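Long-range contacts in predicted zincin-like metalloprotease (Acidothermus cellulolyticus 11B, PDB 3E11), which is of unknown function but probably acts as a zinc-dependent peptidase, having a zincin-like fold with a metalloprotease sequence motif: residues A[5-10]-A[71-76]; A[14-19]-A[89-94]; A[47-52]-A[65-70]. All coordinates share one frame; numbering follows the deposited sequence.

Contact 1: A[5-10]-A[71-76]; sequences VDPDRF and IYRNTI. With ACT (acetate ion), chain C.
V5 turns its carbonyl to the side chain of R73, V5 O standing 3.7 Å from R73 CD, while its N-H donates to an acetate ion, probably from the crystallisation liquor, in a nearly straight bond. P7, a ring well suited to a first helical turn, lays CG over the centre of one face of the R73 guanidinium, 3.8 Å from R73 CZ. A water joins the same two residues: it donates to P7 O and accepts a weak bond from R73 NH1. F10 CG lies anti to its backbone N (chi1 -166°), which sets it toward R73. R73 CG sits over one face of the ring in a CH-pi contact, 3.8 Å from the F10 centroid. I71 CG2 meets the ring edge 3.8 Å from F10 CE2, and I76 CG2, in one of two conformers, also approaches the edge. Arginine suits this half-buried place because its methylenes can cover an aromatic ring while the guanidinium reaches P7 and, through the water, P7 O. With no direct hydrogen bond between the segments, the contact rests on the CH-pi packing, the apolar ring edge and P7 over the guanidinium, with one weakly held water between.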
ATOM      1  N   VAL A   5       9.359 -12.182   7.479  1.00  5.94           N
ATOM      2  CA  VAL A   5       9.013 -11.058   8.315  1.00  6.83           C
ATOM      3  C   VAL A   5       7.745 -11.409   9.078  1.00  7.00           C
ATOM      4  O   VAL A   5       6.661 -11.636   8.481  1.00  6.88           O
ATOM      5  CB  VAL A   5       8.800  -9.785   7.492  1.00  6.68           C
ATOM      6  CG1 VAL A   5       8.547  -8.602   8.421  1.00  7.80           C
ATOM      7  CG2 VAL A   5       9.997  -9.499   6.562  1.00  8.29           C
ATOM      8  N   ASP A   6       7.865 -11.472  10.405  1.00  6.86           N
ATOM      9  CA  ASP A   6       6.687 -11.691  11.269  1.00  7.00           C
ATOM     10  C   ASP A   6       5.708 -10.518  11.179  1.00  7.55           C
ATOM     11  O   ASP A   6       6.093  -9.420  10.815  1.00  6.53           O
ATOM     12  CB  ASP A   6       7.086 -11.954  12.716  1.00  6.96           C
ATOM     13  CG  ASP A   6       7.824 -10.799  13.332  1.00  8.82           C
ATOM     14  OD1 ASP A   6       9.014 -10.678  13.007  1.00  6.90           O
ATOM     15  OD2 ASP A   6       7.219 -10.048  14.136  1.00 10.42           O
ATOM     16  N   PRO A   7       4.435 -10.747  11.500  1.00  8.55           N
ATOM     17  CA  PRO A   7       3.407  -9.690  11.321  1.00  8.90           C
ATOM     18  C   PRO A   7       3.732  -8.333  11.993  1.00  8.98           C
ATOM     19  O   PRO A   7       3.646  -7.286  11.322  1.00  8.84           O
ATOM     20  CB  PRO A   7       2.165 -10.334  11.914  1.00  9.11           C
ATOM     21  CG  PRO A   7       2.376 -11.796  11.598  1.00  9.63           C
ATOM     22  CD  PRO A   7       3.833 -12.008  11.944  1.00  8.88           C
ATOM     23  N   ASP A   8       4.125  -8.348  13.264  1.00  9.26           N
ATOM     24  CA  ASP A   8       4.417  -7.084  13.964  1.00 10.15           C
ATOM     25  C   ASP A   8       5.537  -6.341  13.263  1.00 10.04           C
ATOM     26  O   ASP A   8       5.450  -5.135  13.079  1.00 10.36           O
ATOM     27  CB  ASP A   8       4.821  -7.293  15.395  1.00 11.07           C
ATOM     28  CG  ASP A   8       3.666  -7.630  16.288  1.00 12.59           C
ATOM     29  OD1 ASP A   8       2.495  -7.608  15.847  1.00 15.50           O
ATOM     30  OD2 ASP A   8       3.949  -7.903  17.465  1.00 17.04           O
ATOM     31  N   ARG A   9       6.591  -7.057  12.876  1.00  9.03           N
ATOM     32  CA  ARG A   9       7.712  -6.413  12.165  1.00  8.13           C
ATOM     33  C   ARG A   9       7.292  -5.885  10.810  1.00  8.30           C
ATOM     34  O   ARG A   9       7.698  -4.792  10.395  1.00  6.94           O
ATOM     35  CB  ARG A   9       8.879  -7.391  12.010  1.00  8.65           C
ATOM     36  CG  ARG A   9      10.078  -6.817  11.313  1.00  9.57           C
ATOM     37  CD  ARG A   9      10.576  -5.539  11.954  1.00  6.60           C
ATOM     38  NE  ARG A   9      11.864  -5.130  11.395  1.00 10.03           N
ATOM     39  CZ  ARG A   9      12.404  -3.941  11.588  1.00 10.31           C
ATOM     40  NH1 ARG A   9      11.775  -3.045  12.331  1.00 11.61           N
ATOM     41  NH2 ARG A   9      13.587  -3.642  11.066  1.00 11.88           N
ATOM     42  N   PHE A  10       6.435  -6.648  10.126  1.00  8.25           N
ATOM     43  CA  PHE A  10       5.985  -6.223   8.813  1.00  8.36           C
ATOM     44  C   PHE A  10       5.243  -4.899   8.933  1.00  8.80           C
ATOM     45  O   PHE A  10       5.463  -4.024   8.114  1.00  7.90           O
ATOM     46  CB  PHE A  10       5.122  -7.278   8.116  1.00  8.39           C
ATOM     47  CG  PHE A  10       4.907  -7.015   6.629  1.00  9.23           C
ATOM     48  CD1 PHE A  10       5.804  -7.493   5.695  1.00 10.01           C
ATOM     49  CD2 PHE A  10       3.776  -6.341   6.187  1.00  9.24           C
ATOM     50  CE1 PHE A  10       5.619  -7.312   4.349  1.00  9.94           C
ATOM     51  CE2 PHE A  10       3.573  -6.123   4.840  1.00 10.20           C
ATOM     52  CZ  PHE A  10       4.512  -6.605   3.912  1.00 10.72           C
ATOM     53  N   ILE A  71      -2.078  -4.558   1.607  1.00  8.93           N
ATOM     54  CA  ILE A  71      -0.720  -4.997   1.236  1.00  9.10           C
ATOM     55  C   ILE A  71      -0.628  -6.454   1.661  1.00  8.26           C
ATOM     56  O   ILE A  71      -1.018  -6.789   2.770  1.00  8.40           O
ATOM     57  CB  ILE A  71       0.378  -4.146   1.936  1.00  8.91           C
ATOM     58  CG1 ILE A  71       0.374  -2.719   1.395  1.00  9.72           C
ATOM     59  CG2 ILE A  71       1.750  -4.735   1.768  1.00 10.27           C
ATOM     60  CD1 ILE A  71       0.714  -2.563  -0.071  1.00 11.30           C
ATOM     61  N   TYR A  72      -0.182  -7.322   0.752  1.00  8.70           N
ATOM     62  CA  TYR A  72      -0.154  -8.783   0.977  1.00  8.17           C
ATOM     63  C   TYR A  72       1.240  -9.217   1.402  1.00  8.37           C
ATOM     64  O   TYR A  72       2.180  -9.195   0.619  1.00  7.49           O
ATOM     65  CB  TYR A  72      -0.631  -9.532  -0.271  1.00  8.19           C
ATOM     66  CG  TYR A  72      -2.079  -9.187  -0.559  1.00  8.51           C
ATOM     67  CD1 TYR A  72      -3.083  -9.592   0.322  1.00 10.24           C
ATOM     68  CD2 TYR A  72      -2.429  -8.383  -1.617  1.00  7.19           C
ATOM     69  CE1 TYR A  72      -4.417  -9.265   0.102  1.00 11.47           C
ATOM     70  CE2 TYR A  72      -3.763  -8.026  -1.853  1.00 10.40           C
ATOM     71  CZ  TYR A  72      -4.750  -8.466  -0.985  1.00 10.35           C
ATOM     72  OH  TYR A  72      -6.062  -8.130  -1.190  1.00 11.63           O
ATOM     73  N   ARG A  73       1.367  -9.600   2.658  1.00  8.29           N
ATOM     74  CA  ARG A  73       2.673  -9.878   3.235  1.00  9.67           C
ATOM     75  C   ARG A  73       3.366 -11.048   2.522  1.00  9.38           C
ATOM     76  O   ARG A  73       4.552 -10.983   2.208  1.00  9.32           O
ATOM     77  CB  ARG A  73       2.487 -10.166   4.734  1.00 10.14           C
ATOM     78  CG  ARG A  73       3.750 -10.436   5.511  1.00 13.14           C
ATOM     79  CD  ARG A  73       3.510 -10.376   7.023  1.00 12.78           C
ATOM     80  NE  ARG A  73       2.537 -11.378   7.407  1.00 15.78           N
ATOM     81  CZ  ARG A  73       1.344 -11.136   7.961  1.00 18.03           C
ATOM     82  NH1 ARG A  73       0.944  -9.900   8.271  1.00 19.81           N
ATOM     83  NH2 ARG A  73       0.539 -12.160   8.234  1.00 19.21           N
ATOM     84  N   ASN A  74       2.626 -12.125   2.259  1.00  8.59           N
ATOM     85  CA  ASN A  74       3.273 -13.313   1.671  1.00  9.19           C
ATOM     86  C   ASN A  74       3.866 -13.019   0.285  1.00  8.95           C
ATOM     87  O   ASN A  74       5.015 -13.407  -0.015  1.00 10.05           O
ATOM     88  CB  ASN A  74       2.303 -14.483   1.603  1.00  8.82           C
ATOM     89  CG  ASN A  74       1.972 -15.031   2.947  1.00  7.40           C
ATOM     90  OD1 ASN A  74       2.538 -14.608   3.960  1.00 11.97           O
ATOM     91  ND2 ASN A  74       1.060 -15.979   2.987  1.00 11.36           N
ATOM     92  N   THR A  75       3.091 -12.338  -0.560  1.00  8.47           N
ATOM     93  CA  THR A  75       3.460 -12.183  -1.968  1.00  8.73           C
ATOM     94  C   THR A  75       4.582 -11.157  -2.076  1.00  8.22           C
ATOM     95  O   THR A  75       5.477 -11.317  -2.893  1.00 10.05           O
ATOM     96  CB  THR A  75       2.253 -11.827  -2.877  1.00  8.83           C
ATOM     97  OG1 THR A  75       1.521 -10.765  -2.285  1.00  7.29           O
ATOM     98  CG2 THR A  75       1.338 -13.009  -3.045  1.00 10.08           C
ATOM     99  N   ILE A  76       4.559 -10.137  -1.220  1.00  7.92           N
ATOM    100  CA  ILE A  76       5.637  -9.139  -1.111  0.50  7.54           C
ATOM    101  C   ILE A  76       6.934  -9.793  -0.658  1.00  7.54           C
ATOM    102  O   ILE A  76       8.004  -9.570  -1.240  1.00  7.71           O
ATOM    103  CB  ILE A  76       5.271  -8.005  -0.092  0.50  7.65           C
ATOM    104  CG1 ILE A  76       4.183  -7.069  -0.659  0.50  6.57           C
ATOM    105  CG2 ILE A  76       6.511  -7.194   0.317  0.50  7.23           C
ATOM    106  CD1 ILE A  76       4.698  -5.907  -1.539  0.50  5.84           C
TER
HETATM  107  C   ACT C 114       6.012 -14.186   5.951  1.00 39.02           C
HETATM  108  O   ACT C 114       7.059 -13.490   5.735  1.00 37.71           O
HETATM  109  OXT ACT C 114       5.194 -13.747   6.807  1.00 39.57           O
HETATM  110  CH3 ACT C 114       5.739 -15.490   5.248  1.00 39.00           C
HETATM  111  O   HOH W   1       1.682  -7.277   9.402  1.00 16.63           O

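Contact 2: A[14-19]-A[89-94]; sequences VAEALD and EVRKTV
Helices 14-19 and 89-94 cross at -56° with their axes 8.4 Å apart, and A17 and R91 bring their CA atoms within 4.7 Å. So close a crossing suits alanine: A17 CB fits against V90 CG1 at 3.7 Å and lies equally near R91 N. V14 CG2 touches the same V90 methyl, and L18 CD2, in one of two conformers, meets V94 CG1, so branched side chains fill in the rest of the interface. R91 supplies the polar part. Its chain bends at chi3 (-71°), and the guanidinium edge grips two carbonyls near the end of helix 7-19: R91 NE donates to A17 O on a lone pair at 2.9 Å, and R91 NH2 donates to E16 O from above the carbonyl plane, also at 2.9 Å. An alanine here would remove both donors, and A17 O and E16 O would probably be left without these partners. D19, which binds calcium in this protein though no calcium is bound in this chain, closes the first helix. The sheet packs against both helices, with V14 and L18 resting on V34 of strand 32-37 and V90 and V94 on I71 of strand 67-72.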
ATOM      1  N   VAL A  14       5.932  -1.474   6.927  1.00  7.74           N
ATOM      2  CA  VAL A  14       4.900  -0.671   6.277  1.00  8.23           C
ATOM      3  C   VAL A  14       4.958   0.815   6.685  1.00  8.39           C
ATOM      4  O   VAL A  14       4.837   1.717   5.815  1.00  7.93           O
ATOM      5  CB  VAL A  14       3.498  -1.257   6.501  1.00  9.00           C
ATOM      6  CG1 VAL A  14       2.454  -0.363   5.892  1.00  8.90           C
ATOM      7  CG2 VAL A  14       3.435  -2.672   5.913  1.00  9.19           C
ATOM      8  N   ALA A  15       5.143   1.075   7.980  1.00  8.26           N
ATOM      9  CA  ALA A  15       5.238   2.435   8.473  1.00  9.16           C
ATOM     10  C   ALA A  15       6.431   3.131   7.814  1.00  9.36           C
ATOM     11  O   ALA A  15       6.295   4.265   7.367  1.00 10.78           O
ATOM     12  CB  ALA A  15       5.334   2.494   9.973  1.00  8.69           C
ATOM     13  N   GLU A  16       7.566   2.438   7.725  1.00 10.25           N
ATOM     14  CA  GLU A  16       8.771   3.004   7.095  0.50  9.64           C
ATOM     15  C   GLU A  16       8.537   3.260   5.610  1.00  9.62           C
ATOM     16  O   GLU A  16       9.013   4.253   5.071  1.00  8.78           O
ATOM     17  CB  GLU A  16       9.979   2.088   7.269  0.50 10.07           C
ATOM     18  CG  GLU A  16      11.276   2.639   6.642  0.50  9.58           C
ATOM     19  CD  GLU A  16      11.802   3.875   7.338  0.50 11.17           C
ATOM     20  OE1 GLU A  16      11.418   4.104   8.502  0.50 11.75           O
ATOM     21  OE2 GLU A  16      12.609   4.619   6.732  0.50 10.64           O
ATOM     22  N   ALA A  17       7.797   2.361   4.951  1.00  9.01           N
ATOM     23  CA  ALA A  17       7.426   2.529   3.546  1.00  8.71           C
ATOM     24  C   ALA A  17       6.591   3.817   3.384  1.00  8.50           C
ATOM     25  O   ALA A  17       6.888   4.639   2.530  1.00  8.14           O
ATOM     26  CB  ALA A  17       6.655   1.325   3.041  1.00  8.86           C
ATOM     27  N   LEU A  18       5.592   4.011   4.248  1.00  7.54           N
ATOM     28  CA  LEU A  18       4.697   5.166   4.124  0.50  8.04           C
ATOM     29  C   LEU A  18       5.459   6.457   4.419  1.00  8.37           C
ATOM     30  O   LEU A  18       5.269   7.455   3.741  1.00  7.58           O
ATOM     31  CB  LEU A  18       3.474   5.043   5.063  0.50  8.32           C
ATOM     32  CG  LEU A  18       2.312   4.103   4.685  0.50  7.82           C
ATOM     33  CD1 LEU A  18       1.108   4.399   5.582  0.50  7.51           C
ATOM     34  CD2 LEU A  18       1.894   4.252   3.239  0.50  6.89           C
ATOM     35  N   ASP A  19       6.333   6.418   5.426  1.00  8.24           N
ATOM     36  CA  ASP A  19       7.112   7.591   5.805  1.00  8.98           C
ATOM     37  C   ASP A  19       7.987   8.065   4.622  1.00  8.97           C
ATOM     38  O   ASP A  19       8.302   9.229   4.526  1.00  7.57           O
ATOM     39  CB  ASP A  19       8.004   7.289   7.018  1.00  8.79           C
ATOM     40  CG  ASP A  19       7.202   7.072   8.331  1.00 12.20           C
ATOM     41  OD1 ASP A  19       5.980   7.337   8.371  1.00 19.17           O
ATOM     42  OD2 ASP A  19       7.804   6.575   9.303  1.00 15.33           O
ATOM     43  N   GLU A  89       9.523  -2.470  -1.763  1.00  7.86           N
ATOM     44  CA  GLU A  89       8.463  -3.133  -2.460  1.00  8.19           C
ATOM     45  C   GLU A  89       7.100  -2.694  -1.954  1.00  7.85           C
ATOM     46  O   GLU A  89       6.175  -2.494  -2.739  1.00  7.13           O
ATOM     47  CB  GLU A  89       8.629  -4.644  -2.350  1.00  8.60           C
ATOM     48  CG  GLU A  89       7.923  -5.412  -3.440  1.00 10.86           C
ATOM     49  CD  GLU A  89       8.403  -5.019  -4.833  1.00 14.92           C
ATOM     50  OE1 GLU A  89       9.603  -4.807  -5.029  1.00 19.05           O
ATOM     51  OE2 GLU A  89       7.569  -4.893  -5.721  1.00 16.89           O
ATOM     52  N   VAL A  90       6.960  -2.601  -0.649  1.00  6.79           N
ATOM     53  CA  VAL A  90       5.719  -2.057  -0.070  1.00  7.89           C
ATOM     54  C   VAL A  90       5.461  -0.609  -0.543  1.00  7.99           C
ATOM     55  O   VAL A  90       4.338  -0.272  -0.972  1.00  7.73           O
ATOM     56  CB  VAL A  90       5.701  -2.118   1.459  1.00  7.77           C
ATOM     57  CG1 VAL A  90       4.424  -1.390   2.039  1.00  7.10           C
ATOM     58  CG2 VAL A  90       5.694  -3.566   1.950  1.00  7.80           C
ATOM     59  N   ARG A  91       6.488   0.236  -0.484  1.00  8.28           N
ATOM     60  CA  ARG A  91       6.359   1.621  -0.916  1.00  9.01           C
ATOM     61  C   ARG A  91       5.925   1.676  -2.375  1.00  8.46           C
ATOM     62  O   ARG A  91       5.008   2.413  -2.730  1.00  8.68           O
ATOM     63  CB  ARG A  91       7.674   2.389  -0.720  1.00  8.51           C
ATOM     64  CG  ARG A  91       7.517   3.892  -0.874  1.00 11.46           C
ATOM     65  CD  ARG A  91       8.831   4.573  -0.591  1.00 12.36           C
ATOM     66  NE  ARG A  91       9.199   4.527   0.837  1.00 14.37           N
ATOM     67  CZ  ARG A  91      10.401   4.177   1.307  1.00 17.35           C
ATOM     68  NH1 ARG A  91      11.386   3.798   0.482  1.00 19.02           N
ATOM     69  NH2 ARG A  91      10.631   4.201   2.619  1.00 12.21           N
ATOM     70  N   LYS A  92       6.583   0.877  -3.215  1.00  9.42           N
ATOM     71  CA  LYS A  92       6.313   0.905  -4.638  1.00 10.11           C
ATOM     72  C   LYS A  92       4.860   0.493  -4.878  1.00  8.91           C
ATOM     73  O   LYS A  92       4.183   1.084  -5.697  1.00  7.68           O
ATOM     74  CB  LYS A  92       7.281   0.015  -5.399  1.00  9.62           C
ATOM     75  CG  LYS A  92       6.887  -0.263  -6.809  1.00 12.02           C
ATOM     76  CD  LYS A  92       7.904  -1.166  -7.511  1.00 13.71           C
ATOM     77  CE  LYS A  92       7.342  -1.626  -8.848  1.00 17.05           C
ATOM     78  NZ  LYS A  92       8.328  -2.378  -9.676  1.00 18.43           N
ATOM     79  N   THR A  93       4.394  -0.482  -4.115  1.00  7.88           N
ATOM     80  CA  THR A  93       3.037  -0.995  -4.242  1.00  8.35           C
ATOM     81  C   THR A  93       1.966   0.038  -3.864  1.00  8.52           C
ATOM     82  O   THR A  93       1.017   0.246  -4.622  1.00  8.31           O
ATOM     83  CB  THR A  93       2.870  -2.284  -3.414  1.00  8.35           C
ATOM     84  OG1 THR A  93       3.768  -3.269  -3.928  1.00  8.37           O
ATOM     85  CG2 THR A  93       1.431  -2.813  -3.470  1.00 10.53           C
ATOM     86  N   VAL A  94       2.143   0.680  -2.719  1.00  8.80           N
ATOM     87  CA  VAL A  94       1.253   1.750  -2.261  1.00  8.90           C
ATOM     88  C   VAL A  94       1.208   2.885  -3.301  1.00  8.60           C
ATOM     89  O   VAL A  94       0.115   3.357  -3.676  1.00  7.56           O
ATOM     90  CB  VAL A  94       1.671   2.281  -0.874  1.00  9.22           C
ATOM     91  CG1 VAL A  94       0.817   3.468  -0.483  1.00 10.50           C
ATOM     92  CG2 VAL A  94       1.556   1.187   0.198  1.00  9.97           C
TER

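Contact 3: A[47-52]-A[65-70]; sequences GLYVGI and LPDRII
L48, Y49 and V50 pair with I70, I69 and R68 in an antiparallel arrangement, the two short strands running at 170° to each other. Four backbone hydrogen bonds hold the register. L48 and I70 exchange two, as do V50 and R68, while Y49 and I69 face each other as the non-hydrogen-bonded pair. There the carbonyl of L48 also receives a CA-H...O contact from I69. At the start, G47 CA lies 3.0 Å from I70 O, a closeness that a CB would make tight, so glycine suits the place.

Polar side-chain bonds gather on D67. Y49 OH donates to D67 OD2, the phenol ring and carboxylate nearly perpendicular, 89° apart; the modelled length of 2.5 Å is very short and doubtful. D67 OD1 accepts from I52 N at 3.0 Å, met from above the carboxylate plane, and forms a salt bridge with R57. One aspartate thus binds a tyrosine tip, a loop N-H and an arginine, fixing the chain where strand 47-50 ends.

Two carbonyls also meet side chains: R68 O lies over one face of the Y49 ring, offset toward the rim, and P66 O is approached by I52 CG1 in one of two conformers.

Apolar contacts lie on both faces of the pairing. Y49 CD2 touches I69 CG1 at 3.6 Å. On the other face V50 CG2 meets I70 CG1 at 3.9 Å, an apt pairing of beta-branched residues.

Strand 67-72 is the centre of the three-stranded sheet, with 47-50 antiparallel on one flank and 32-37 parallel on the other. The face bearing Y49 and I69 is covered by helix 83-101: Y49 stacks on H101 and touches E97, part of a probable HExxH motif, while I69 meets V94.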
ATOM      1  N   GLY A  47      -0.870  -5.882  -3.748  1.00  8.69           N
ATOM      2  CA  GLY A  47      -1.724  -4.934  -3.089  1.00  9.27           C
ATOM      3  C   GLY A  47      -3.045  -4.780  -3.797  1.00  9.44           C
ATOM      4  O   GLY A  47      -3.215  -5.291  -4.921  1.00  8.24           O
ATOM      5  N   LEU A  48      -3.980  -4.086  -3.137  1.00  9.33           N
ATOM      6  CA  LEU A  48      -5.332  -3.891  -3.698  1.00  9.42           C
ATOM      7  C   LEU A  48      -5.940  -2.614  -3.132  1.00  9.56           C
ATOM      8  O   LEU A  48      -5.884  -2.399  -1.932  1.00  9.90           O
ATOM      9  CB  LEU A  48      -6.225  -5.089  -3.341  1.00  9.23           C
ATOM     10  CG  LEU A  48      -7.707  -5.003  -3.699  1.00 10.45           C
ATOM     11  CD1 LEU A  48      -7.882  -4.938  -5.204  1.00 11.82           C
ATOM     12  CD2 LEU A  48      -8.490  -6.158  -3.100  1.00  9.29           C
ATOM     13  N   TYR A  49      -6.481  -1.753  -3.993  1.00  9.36           N
ATOM     14  CA  TYR A  49      -7.122  -0.536  -3.538  1.00  8.75           C
ATOM     15  C   TYR A  49      -8.581  -0.872  -3.299  1.00  8.68           C
ATOM     16  O   TYR A  49      -9.264  -1.435  -4.177  1.00  8.24           O
ATOM     17  CB  TYR A  49      -7.002   0.611  -4.555  1.00  8.57           C
ATOM     18  CG  TYR A  49      -7.428   1.938  -3.981  1.00  7.80           C
ATOM     19  CD1 TYR A  49      -8.786   2.299  -3.893  1.00  7.09           C
ATOM     20  CD2 TYR A  49      -6.490   2.845  -3.531  1.00  6.77           C
ATOM     21  CE1 TYR A  49      -9.160   3.522  -3.366  1.00  5.83           C
ATOM     22  CE2 TYR A  49      -6.855   4.036  -2.970  1.00  8.14           C
ATOM     23  CZ  TYR A  49      -8.175   4.382  -2.893  1.00  8.67           C
ATOM     24  OH  TYR A  49      -8.486   5.591  -2.357  1.00  8.64           O
ATOM     25  N   VAL A  50      -9.059  -0.503  -2.113  1.00  8.72           N
ATOM     26  CA  VAL A  50     -10.446  -0.696  -1.729  1.00  8.86           C
ATOM     27  C   VAL A  50     -11.079   0.667  -1.429  1.00  8.89           C
ATOM     28  O   VAL A  50     -10.756   1.326  -0.421  1.00  7.84           O
ATOM     29  CB  VAL A  50     -10.559  -1.581  -0.501  1.00  9.45           C
ATOM     30  CG1 VAL A  50     -12.028  -1.777  -0.119  1.00  9.55           C
ATOM     31  CG2 VAL A  50      -9.833  -2.901  -0.725  1.00 11.32           C
ATOM     32  N   GLY A  51     -11.961   1.089  -2.329  1.00  9.29           N
ATOM     33  CA  GLY A  51     -12.737   2.319  -2.193  1.00  9.69           C
ATOM     34  C   GLY A  51     -13.982   2.094  -1.381  1.00  9.83           C
ATOM     35  O   GLY A  51     -14.775   1.209  -1.686  1.00 12.37           O
ATOM     36  N   ILE A  52     -14.197   2.934  -0.383  1.00  8.79           N
ATOM     37  CA  ILE A  52     -15.338   2.813   0.529  0.50  8.71           C
ATOM     38  C   ILE A  52     -16.574   3.469  -0.096  1.00  8.09           C
ATOM     39  O   ILE A  52     -16.480   4.609  -0.568  1.00  7.72           O
ATOM     40  CB  ILE A  52     -15.046   3.517   1.884  0.50  8.83           C
ATOM     41  CG1 ILE A  52     -13.821   2.897   2.577  0.50  9.26           C
ATOM     42  CG2 ILE A  52     -16.250   3.433   2.810  0.50  9.38           C
ATOM     43  CD1 ILE A  52     -13.958   1.460   2.915  0.50  8.61           C
ATOM     44  N   LEU A  65     -14.299   7.691   7.340  1.00  9.55           N
ATOM     45  CA  LEU A  65     -13.507   6.490   7.268  1.00  8.88           C
ATOM     46  C   LEU A  65     -12.619   6.557   6.010  1.00  7.60           C
ATOM     47  O   LEU A  65     -13.016   7.160   5.020  1.00  6.95           O
ATOM     48  CB  LEU A  65     -14.415   5.280   7.254  1.00  9.04           C
ATOM     49  CG  LEU A  65     -15.229   5.170   8.544  1.00  9.38           C
ATOM     50  CD1 LEU A  65     -16.133   3.996   8.433  1.00 12.15           C
ATOM     51  CD2 LEU A  65     -14.318   4.999   9.758  1.00 10.31           C
ATOM     52  N   PRO A  66     -11.409   5.998   6.083  1.00  6.22           N
ATOM     53  CA  PRO A  66     -10.475   6.050   4.956  1.00  6.35           C
ATOM     54  C   PRO A  66     -10.745   4.950   3.946  1.00  6.03           C
ATOM     55  O   PRO A  66     -11.215   3.876   4.313  1.00  4.43           O
ATOM     56  CB  PRO A  66      -9.110   5.791   5.629  1.00  7.05           C
ATOM     57  CG  PRO A  66      -9.468   4.835   6.729  1.00  5.84           C
ATOM     58  CD  PRO A  66     -10.839   5.243   7.213  1.00  6.65           C
ATOM     59  N   ASP A  67     -10.449   5.220   2.683  1.00  5.66           N
ATOM     60  CA  ASP A  67     -10.190   4.162   1.707  1.00  6.11           C
ATOM     61  C   ASP A  67      -9.051   3.282   2.216  1.00  6.69           C
ATOM     62  O   ASP A  67      -8.270   3.700   3.070  1.00  7.24           O
ATOM     63  CB  ASP A  67      -9.823   4.745   0.329  1.00  5.21           C
ATOM     64  CG  ASP A  67     -11.034   5.205  -0.486  1.00  6.20           C
ATOM     65  OD1 ASP A  67     -12.202   5.094  -0.002  1.00  4.02           O
ATOM     66  OD2 ASP A  67     -10.823   5.703  -1.612  1.00  6.35           O
ATOM     67  N   ARG A  68      -8.942   2.077   1.675  1.00  7.49           N
ATOM     68  CA  ARG A  68      -7.909   1.147   2.150  1.00  9.72           C
ATOM     69  C   ARG A  68      -7.006   0.758   0.978  1.00  8.82           C
ATOM     70  O   ARG A  68      -7.475   0.625  -0.142  1.00  9.17           O
ATOM     71  CB  ARG A  68      -8.544  -0.091   2.792  1.00  9.79           C
ATOM     72  CG  ARG A  68      -9.148   0.179   4.148  1.00 11.80           C
ATOM     73  CD  ARG A  68      -9.979  -1.007   4.705  1.00 15.29           C
ATOM     74  NE  ARG A  68     -10.388  -0.696   6.071  1.00 20.94           N
ATOM     75  CZ  ARG A  68     -10.420  -1.538   7.118  1.00 22.55           C
ATOM     76  NH1 ARG A  68     -10.029  -2.809   7.035  1.00 23.34           N
ATOM     77  NH2 ARG A  68     -10.836  -1.075   8.295  1.00 23.49           N
ATOM     78  N   ILE A  69      -5.714   0.645   1.239  1.00  8.97           N
ATOM     79  CA  ILE A  69      -4.827  -0.078   0.362  1.00  9.17           C
ATOM     80  C   ILE A  69      -4.389  -1.315   1.154  1.00  9.83           C
ATOM     81  O   ILE A  69      -3.782  -1.199   2.230  1.00  9.42           O
ATOM     82  CB  ILE A  69      -3.630   0.761  -0.074  1.00 10.03           C
ATOM     83  CG1 ILE A  69      -4.091   1.904  -1.009  1.00 10.05           C
ATOM     84  CG2 ILE A  69      -2.622  -0.083  -0.803  1.00 10.18           C
ATOM     85  CD1 ILE A  69      -2.967   2.882  -1.373  1.00  9.21           C
ATOM     86  N   ILE A  70      -4.757  -2.482   0.642  1.00  9.67           N
ATOM     87  CA  ILE A  70      -4.346  -3.742   1.266  1.00 10.01           C
ATOM     88  C   ILE A  70      -2.980  -4.114   0.726  1.00  9.56           C
ATOM     89  O   ILE A  70      -2.751  -3.976  -0.470  1.00 10.09           O
ATOM     90  CB  ILE A  70      -5.348  -4.860   0.991  1.00 10.57           C
ATOM     91  CG1 ILE A  70      -6.794  -4.403   1.289  1.00 11.90           C
ATOM     92  CG2 ILE A  70      -4.992  -6.102   1.822  1.00 11.44           C
ATOM     93  CD1 ILE A  70      -7.018  -3.893   2.683  1.00 13.46           C
TER

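In the fold
Strand 67-72 and helix 83-101 tie the three contacts together. Contacts 1 and 2 both use helix 7-19, and their centres are about 12 Å apart; F10 CZ meets V90 CG2 at 3.8 Å, and I71 CD1 meets T93 CG2 at 3.5 Å, so they share one hydrophobic layer between helices and sheet. Contact 3 continues strand 67-72 toward its start, its centre about 17 Å from that of contact 1 and 15 Å from that of contact 2, where V94 O approaches I69 CD1. Helix 83-101 carries the HExxH pattern H96, E97 and H100, consistent with a zinc site though no metal is bound there; contact 3 touches it through Y49.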